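Long-range contact in peptide ABC transporter, peptide-binding protein (Enterococcus faecalis, PDB 3O6P), which probably binds peptides outside the cell for import by an ABC transporter, the chain here being a C-terminal part of the solute-binding protein: residues 79-87 and 123-131. Sequence-based numbering, arbitrary orientation. Where two conformers were deposited one is given.
With NA (sodium ion), chain B.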
loop_
_atom_site.group_PDB
_atom_site.type_symbol
_atom_site.label_atom_id
_atom_site.label_comp_id
_atom_site.label_asym_id
_atom_site.label_seq_id
_atom_site.Cartn_x
_atom_site.Cartn_y
_atom_site.Cartn_z
ATOM N N ASP A 79 8.739 -6.695 -11.121
ATOM C CA ASP A 79 9.343 -6.678 -12.454
ATOM C C ASP A 79 10.235 -5.451 -12.550
ATOM O O ASP A 79 9.742 -4.338 -12.714
ATOM C CB ASP A 79 8.215 -6.626 -13.501
ATOM C CG ASP A 79 8.718 -6.686 -14.923
ATOM O OD1 ASP A 79 9.836 -6.246 -15.209
ATOM O OD2 ASP A 79 7.953 -7.171 -15.774
ATOM N N THR A 80 11.544 -5.635 -12.455
ATOM C CA THR A 80 12.406 -4.447 -12.448
ATOM C C THR A 80 12.518 -3.784 -13.804
ATOM O O THR A 80 12.814 -2.593 -13.838
ATOM C CB THR A 80 13.830 -4.636 -11.819
ATOM O OG1 THR A 80 14.576 -5.567 -12.610
ATOM C CG2 THR A 80 13.741 -5.107 -10.363
ATOM N N LYS A 81 12.286 -4.519 -14.906
ATOM C CA LYS A 81 12.217 -3.870 -16.247
ATOM C C LYS A 81 11.058 -2.863 -16.278
ATOM O O LYS A 81 11.224 -1.692 -16.705
ATOM C CB LYS A 81 12.059 -4.909 -17.377
ATOM C CG LYS A 81 12.047 -4.299 -18.771
ATOM C CD LYS A 81 12.199 -5.353 -19.871
ATOM C CE LYS A 81 12.087 -4.707 -21.261
ATOM N NZ LYS A 81 12.598 -5.601 -22.342
ATOM N N LYS A 82 9.898 -3.306 -15.780
ATOM C CA LYS A 82 8.772 -2.407 -15.634
ATOM C C LYS A 82 9.024 -1.296 -14.614
ATOM O O LYS A 82 8.634 -0.150 -14.857
ATOM C CB LYS A 82 7.469 -3.148 -15.348
ATOM C CG LYS A 82 6.963 -3.960 -16.584
ATOM C CD LYS A 82 5.540 -4.517 -16.366
ATOM C CE LYS A 82 4.815 -4.820 -17.703
ATOM N NZ LYS A 82 3.356 -5.205 -17.504
ATOM N N ALA A 83 9.687 -1.597 -13.493
ATOM C CA ALA A 83 10.030 -0.525 -12.549
ATOM C C ALA A 83 10.790 0.615 -13.249
ATOM O O ALA A 83 10.454 1.782 -13.090
ATOM C CB ALA A 83 10.844 -1.069 -11.357
ATOM N N LYS A 84 11.818 0.251 -14.028
ATOM C CA LYS A 84 12.599 1.229 -14.760
ATOM C C LYS A 84 11.753 2.018 -15.755
ATOM O O LYS A 84 11.900 3.247 -15.865
ATOM C CB LYS A 84 13.755 0.528 -15.474
ATOM C CG LYS A 84 14.797 0.021 -14.454
ATOM C CD LYS A 84 15.861 -0.840 -15.093
ATOM C CE LYS A 84 16.788 -1.421 -14.019
ATOM N NZ LYS A 84 17.737 -0.387 -13.503
ATOM N N GLU A 85 10.879 1.325 -16.481
ATOM C CA GLU A 85 10.050 1.988 -17.493
ATOM C C GLU A 85 9.106 3.003 -16.827
ATOM O O GLU A 85 8.944 4.140 -17.300
ATOM C CB GLU A 85 9.214 0.941 -18.226
ATOM C CG GLU A 85 8.256 1.532 -19.251
ATOM C CD GLU A 85 7.223 0.534 -19.777
ATOM O OE1 GLU A 85 7.076 -0.576 -19.204
ATOM O OE2 GLU A 85 6.526 0.879 -20.761
ATOM N N TYR A 86 8.479 2.589 -15.734
ATOM C CA TYR A 86 7.537 3.477 -15.043
ATOM C C TYR A 86 8.225 4.672 -14.397
ATOM O O TYR A 86 7.663 5.767 -14.355
ATOM C CB TYR A 86 6.708 2.675 -14.029
ATOM C CG TYR A 86 5.549 1.977 -14.709
ATOM C CD1 TYR A 86 5.769 0.971 -15.670
ATOM C CD2 TYR A 86 4.238 2.370 -14.461
ATOM C CE1 TYR A 86 4.699 0.350 -16.313
ATOM C CE2 TYR A 86 3.166 1.740 -15.089
ATOM C CZ TYR A 86 3.401 0.741 -16.008
ATOM O OH TYR A 86 2.330 0.135 -16.629
ATOM N N TRP A 87 9.448 4.478 -13.902
ATOM C CA TRP A 87 10.199 5.589 -13.368
ATOM C C TRP A 87 10.589 6.570 -14.491
ATOM O O TRP A 87 10.511 7.793 -14.297
ATOM C CB TRP A 87 11.418 5.067 -12.598
ATOM C CG TRP A 87 12.512 6.065 -12.211
ATOM C CD1 TRP A 87 13.851 5.927 -12.436
ATOM C CD2 TRP A 87 12.356 7.286 -11.476
ATOM N NE1 TRP A 87 14.535 6.996 -11.895
ATOM C CE2 TRP A 87 13.640 7.847 -11.312
ATOM C CE3 TRP A 87 11.255 7.966 -10.946
ATOM C CZ2 TRP A 87 13.854 9.069 -10.642
ATOM C CZ3 TRP A 87 11.477 9.182 -10.276
ATOM C CH2 TRP A 87 12.761 9.711 -10.126
ATOM N N GLN A 123 16.304 1.445 -4.445
ATOM C CA GLN A 123 17.531 2.152 -4.783
ATOM C C GLN A 123 18.251 1.471 -5.946
ATOM O O GLN A 123 18.670 2.124 -6.917
ATOM C CB GLN A 123 18.424 2.226 -3.539
ATOM C CG GLN A 123 19.733 2.905 -3.764
ATOM C CD GLN A 123 20.295 3.433 -2.458
ATOM O OE1 GLN A 123 19.826 4.440 -1.927
ATOM N NE2 GLN A 123 21.309 2.758 -1.940
ATOM N N ASP A 124 18.344 0.153 -5.883
ATOM C CA ASP A 124 19.051 -0.595 -6.892
ATOM C C ASP A 124 18.347 -0.545 -8.269
ATOM O O ASP A 124 18.997 -0.368 -9.308
ATOM C CB ASP A 124 19.235 -2.043 -6.409
ATOM C CG ASP A 124 20.100 -2.817 -7.331
ATOM O OD1 ASP A 124 21.323 -2.592 -7.308
ATOM O OD2 ASP A 124 19.552 -3.595 -8.127
ATOM N N ALA A 125 17.016 -0.659 -8.262
ATOM C CA ALA A 125 16.239 -0.754 -9.497
ATOM C C ALA A 125 16.127 0.564 -10.259
ATOM O O ALA A 125 16.110 0.565 -11.498
ATOM C CB ALA A 125 14.839 -1.322 -9.214
ATOM N N LEU A 126 16.075 1.676 -9.521
ATOM C CA LEU A 126 15.746 2.973 -10.116
ATOM C C LEU A 126 16.947 3.895 -10.145
ATOM O O LEU A 126 17.384 4.405 -9.117
ATOM C CB LEU A 126 14.584 3.614 -9.363
ATOM C CG LEU A 126 13.338 2.729 -9.228
ATOM C CD1 LEU A 126 12.185 3.458 -8.508
ATOM C CD2 LEU A 126 12.856 2.166 -10.572
ATOM N N ASP A 127 17.490 4.112 -11.330
ATOM C CA ASP A 127 18.689 4.935 -11.455
ATOM C C ASP A 127 18.311 6.380 -11.175
ATOM O O ASP A 127 17.399 6.901 -11.794
ATOM C CB ASP A 127 19.317 4.782 -12.849
ATOM C CG ASP A 127 20.066 3.443 -13.023
ATOM O OD1 ASP A 127 20.616 2.899 -12.037
ATOM O OD2 ASP A 127 20.137 2.946 -14.165
ATOM N N GLY A 128 19.011 7.024 -10.246
ATOM C CA GLY A 128 18.675 8.397 -9.873
ATOM C C GLY A 128 17.795 8.473 -8.633
ATOM O O GLY A 128 17.431 9.573 -8.183
ATOM N N VAL A 129 17.459 7.316 -8.072
ATOM C CA VAL A 129 16.720 7.296 -6.790
ATOM C C VAL A 129 17.637 6.840 -5.650
ATOM O O VAL A 129 18.298 5.789 -5.754
ATOM C CB VAL A 129 15.481 6.405 -6.857
ATOM C CG1 VAL A 129 14.713 6.430 -5.510
ATOM C CG2 VAL A 129 14.533 6.844 -7.982
ATOM N N LYS A 130 17.683 7.611 -4.575
ATOM C CA LYS A 130 18.450 7.255 -3.396
ATOM C C LYS A 130 17.449 7.094 -2.283
ATOM O O LYS A 130 16.510 7.894 -2.177
ATOM C CB LYS A 130 19.437 8.362 -3.040
ATOM C CG LYS A 130 20.088 8.155 -1.686
ATOM C CD LYS A 130 21.202 9.162 -1.413
ATOM C CE LYS A 130 21.803 8.946 -0.017
ATOM N NZ LYS A 130 22.628 7.714 0.026
ATOM N N VAL A 131 17.618 6.055 -1.470
ATOM C CA VAL A 131 16.635 5.801 -0.393
ATOM C C VAL A 131 17.359 5.698 0.926
ATOM O O VAL A 131 18.320 4.941 1.032
ATOM C CB VAL A 131 15.876 4.460 -0.617
ATOM C CG1 VAL A 131 14.861 4.235 0.498
ATOM C CG2 VAL A 131 15.182 4.425 -1.980
HETATM NA NA NA B . 19.344 4.193 -7.611
HETATM O O HOH W 1 19.066 -1.789 -11.629
HETATM O O HOH W 2 20.187 2.587 -9.406
HETATM O O HOH W 3 20.710 5.959 -8.466
HETATM O O HOH W 4 21.523 3.630 -6.471
#
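Trp87, on helix 80-94, packs against Leu126 and Val129 in the helix-to-strand connection that joins helix 109-125 to strand 129-136. That connection is a type II beta turn from Leu126 to Val129. It lies at the edge of the alpha/beta fold, where 129-136 is an outermost strand of the mixed sheet within this chain.

The tight side is mainly apolar, with one polar bond at the ring edge. The Trp87 side chain leaves with CG anti to its backbone N (chi1 167°), which carries the indole to the turn. Val129 CG2 sits over one face, 3.8 Å from the centroid of the six-membered ring. Leu126 CB lies over the five-membered ring, 4.2 Å from its centroid. Both are CH-pi contacts. At the ring edge, Trp87 NE1 donates to Asp127 O at 2.9 Å. The bond is nearly straight (164°) and lies close to the indole plane, but the donor comes from above the plane of the Asp127 carbonyl. Together with the two CH-pi contacts it holds the indole in one orientation against the turn. Leu126 CD2 reaches the helix itself and touches Ala83 CB at 3.9 Å. Leu99 and Ile96 also touch Trp87.

The other side is polar and wet. The Lys84 chain curls past Ala125 O, with CG and CE both close to it, and bends at its last torsion (chi4 -76°). Its NZ then donates to Ala125 O at 2.8 Å. A water links the same NZ to Asp124 O. Asp127 OD2 is near NZ but beyond salt-bridge distance.

The helix end and the turn together hold a sodium ion. Gln123 O comes from the last helical turn, Leu126 O and Val129 O from the two ends of the beta turn, and three waters complete six ligands. One of these waters donates to Asp127 OD1 at 2.7 Å; another accepts from Gly128 N, also at 2.7 Å.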